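Metallo-beta-lactamase superfamily protein (Thermus thermophilus, PDB 2ZZI) probably acts as a hydrolase of the metallo-beta-lactamase superfamily and binds a pair of metal ions, here iron. Local coordinates at residues T53-D58 / P78-L83. Sequence-based numbering, arbitrary orientation.
With FE (Fe (III) ion), chain C; FE (Fe (III) ion), chain D.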
loop_
_atom_site.group_PDB
_atom_site.type_symbol
_atom_site.label_atom_id
_atom_site.label_comp_id
_atom_site.label_asym_id
_atom_site.label_seq_id
_atom_site.Cartn_x
_atom_site.Cartn_y
_atom_site.Cartn_z
ATOM N N THR A 53 0.769 2.137 2.104
ATOM C CA THR A 53 -0.315 1.508 2.850
ATOM C C THR A 53 0.218 0.935 4.153
ATOM O O THR A 53 -0.462 0.966 5.176
ATOM C CB THR A 53 -0.989 0.391 2.043
ATOM O OG1 THR A 53 0.007 -0.523 1.578
ATOM C CG2 THR A 53 -1.721 0.962 0.858
ATOM N N HIS A 54 1.436 0.402 4.098
ATOM C CA HIS A 54 2.173 -0.010 5.292
ATOM C C HIS A 54 3.666 -0.049 4.985
ATOM O O HIS A 54 4.067 0.155 3.846
ATOM C CB HIS A 54 1.664 -1.344 5.867
ATOM C CG HIS A 54 1.775 -2.506 4.929
ATOM N ND1 HIS A 54 1.007 -2.623 3.790
ATOM C CD2 HIS A 54 2.541 -3.622 4.982
ATOM C CE1 HIS A 54 1.308 -3.751 3.173
ATOM N NE2 HIS A 54 2.235 -4.376 3.876
ATOM N N ALA A 55 4.493 -0.297 5.994
ATOM C CA ALA A 55 5.929 -0.090 5.839
ATOM C C ALA A 55 6.704 -1.382 5.654
ATOM O O ALA A 55 7.904 -1.441 5.948
ATOM C CB ALA A 55 6.484 0.694 7.025
ATOM N N HIS A 56 6.026 -2.417 5.172
ATOM C CA HIS A 56 6.682 -3.699 4.955
ATOM C C HIS A 56 7.661 -3.564 3.798
ATOM O O HIS A 56 7.370 -2.895 2.812
ATOM C CB HIS A 56 5.650 -4.804 4.705
ATOM C CG HIS A 56 5.013 -5.328 5.957
ATOM N ND1 HIS A 56 4.347 -6.533 6.007
ATOM C CD2 HIS A 56 4.960 -4.817 7.211
ATOM C CE1 HIS A 56 3.899 -6.737 7.234
ATOM N NE2 HIS A 56 4.260 -5.711 7.985
ATOM N N PHE A 57 8.827 -4.189 3.935
ATOM C CA PHE A 57 9.917 -4.013 2.976
ATOM C C PHE A 57 9.495 -4.218 1.515
ATOM O O PHE A 57 9.966 -3.509 0.623
ATOM C CB PHE A 57 11.092 -4.934 3.322
ATOM C CG PHE A 57 10.899 -6.356 2.878
ATOM C CD1 PHE A 57 10.506 -7.328 3.778
ATOM C CD2 PHE A 57 11.112 -6.721 1.555
ATOM C CE1 PHE A 57 10.322 -8.637 3.373
ATOM C CE2 PHE A 57 10.932 -8.031 1.143
ATOM C CZ PHE A 57 10.536 -8.988 2.054
ATOM N N ASP A 58 8.612 -5.186 1.278
ATOM C CA ASP A 58 8.174 -5.505 -0.079
ATOM C C ASP A 58 7.266 -4.423 -0.682
ATOM O O ASP A 58 6.778 -4.560 -1.807
ATOM C CB ASP A 58 7.501 -6.890 -0.127
ATOM C CG ASP A 58 6.230 -6.970 0.721
ATOM O OD1 ASP A 58 6.307 -6.800 1.955
ATOM O OD2 ASP A 58 5.149 -7.230 0.154
ATOM N N PRO A 78 2.412 6.971 11.038
ATOM C CA PRO A 78 3.427 7.003 12.093
ATOM C C PRO A 78 3.576 5.695 12.881
ATOM O O PRO A 78 4.684 5.365 13.303
ATOM C CB PRO A 78 2.943 8.128 13.024
ATOM C CG PRO A 78 1.594 8.542 12.512
ATOM C CD PRO A 78 1.547 8.157 11.078
ATOM N N LEU A 79 2.484 4.966 13.091
ATOM C CA LEU A 79 2.562 3.703 13.823
ATOM C C LEU A 79 3.423 2.659 13.115
ATOM O O LEU A 79 3.783 1.649 13.709
ATOM C CB LEU A 79 1.173 3.126 14.112
ATOM C CG LEU A 79 0.334 3.775 15.215
ATOM C CD1 LEU A 79 -0.636 2.758 15.766
ATOM C CD2 LEU A 79 1.200 4.328 16.332
ATOM N N ASP A 80 3.755 2.904 11.850
ATOM C CA ASP A 80 4.583 1.970 11.084
ATOM C C ASP A 80 6.024 2.452 10.921
ATOM O O ASP A 80 6.861 1.758 10.339
ATOM C CB ASP A 80 3.959 1.691 9.713
ATOM C CG ASP A 80 3.164 0.394 9.678
ATOM O OD1 ASP A 80 2.798 -0.123 10.751
ATOM O OD2 ASP A 80 2.910 -0.118 8.570
ATOM N N LEU A 81 6.311 3.648 11.426
ATOM C CA LEU A 81 7.659 4.197 11.345
ATOM C C LEU A 81 8.709 3.171 11.728
ATOM O O LEU A 81 9.613 2.896 10.943
ATOM C CB LEU A 81 7.799 5.435 12.226
ATOM C CG LEU A 81 7.965 6.773 11.506
ATOM C CD1 LEU A 81 9.307 6.816 10.802
ATOM C CD2 LEU A 81 6.836 6.989 10.529
ATOM N N PRO A 82 8.595 2.600 12.945
ATOM C CA PRO A 82 9.548 1.596 13.442
ATOM C C PRO A 82 9.820 0.498 12.414
ATOM O O PRO A 82 10.974 0.192 12.131
ATOM C CB PRO A 82 8.838 1.020 14.668
ATOM C CG PRO A 82 7.971 2.125 15.143
ATOM C CD PRO A 82 7.516 2.863 13.916
ATOM N N LEU A 83 8.757 -0.081 11.867
ATOM C CA LEU A 83 8.875 -1.068 10.810
ATOM C C LEU A 83 9.563 -0.443 9.608
ATOM O O LEU A 83 10.580 -0.947 9.121
ATOM C CB LEU A 83 7.490 -1.572 10.404
ATOM C CG LEU A 83 6.731 -2.406 11.434
ATOM C CD1 LEU A 83 5.341 -2.740 10.939
ATOM C CD2 LEU A 83 7.500 -3.672 11.739
HETATM FE FE FE C . 2.672 -6.573 4.147
HETATM FE FE FE D . 3.242 -7.445 1.101
HETATM O O HOH W 1 4.020 -7.285 3.448
#
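D80 and A55 join by a carboxylate-to-backbone hydrogen bond just behind the dinuclear metal site, where the 3-10 turn 78-80 and the first turn of helix 81-92 back the HxHxDH loop of the metallo-beta-lactamase fold. A55 N donates to D80 OD2 over 3.0 Å, on the anti side and somewhat out of the carboxylate plane, at a bent 145°. D80 is tied further, OD1 taking G128 N and OD2 also pairing with S126 OG, so one buried carboxylate links the metal loop to the loop following the ligand H125. A55 CB also rests 3.8 Å from D80 CB; apolar packing sets it 4.2 Å from L83 CB, while L83 CD1 lies loosely at the edge of the H56 ring, 4.3 Å from CD2. The residues flanking A55 turn to the metal. With CG between its backbone N and carbonyl carbon (chi1 61°), H54 brings NE2 to 2.3 Å from one iron, its ND1 donating to T53 OG1; H56 binds that iron through ND1. D58 OD2 holds the second iron, and D144 joins both. D80 thus sits in the second shell and probably helps to position the backbone between two metal ligands. Beyond the contact, A55 also packs on L76 of strand 74-76 and on Y84 of helix 81-92, whose later turns meet F57.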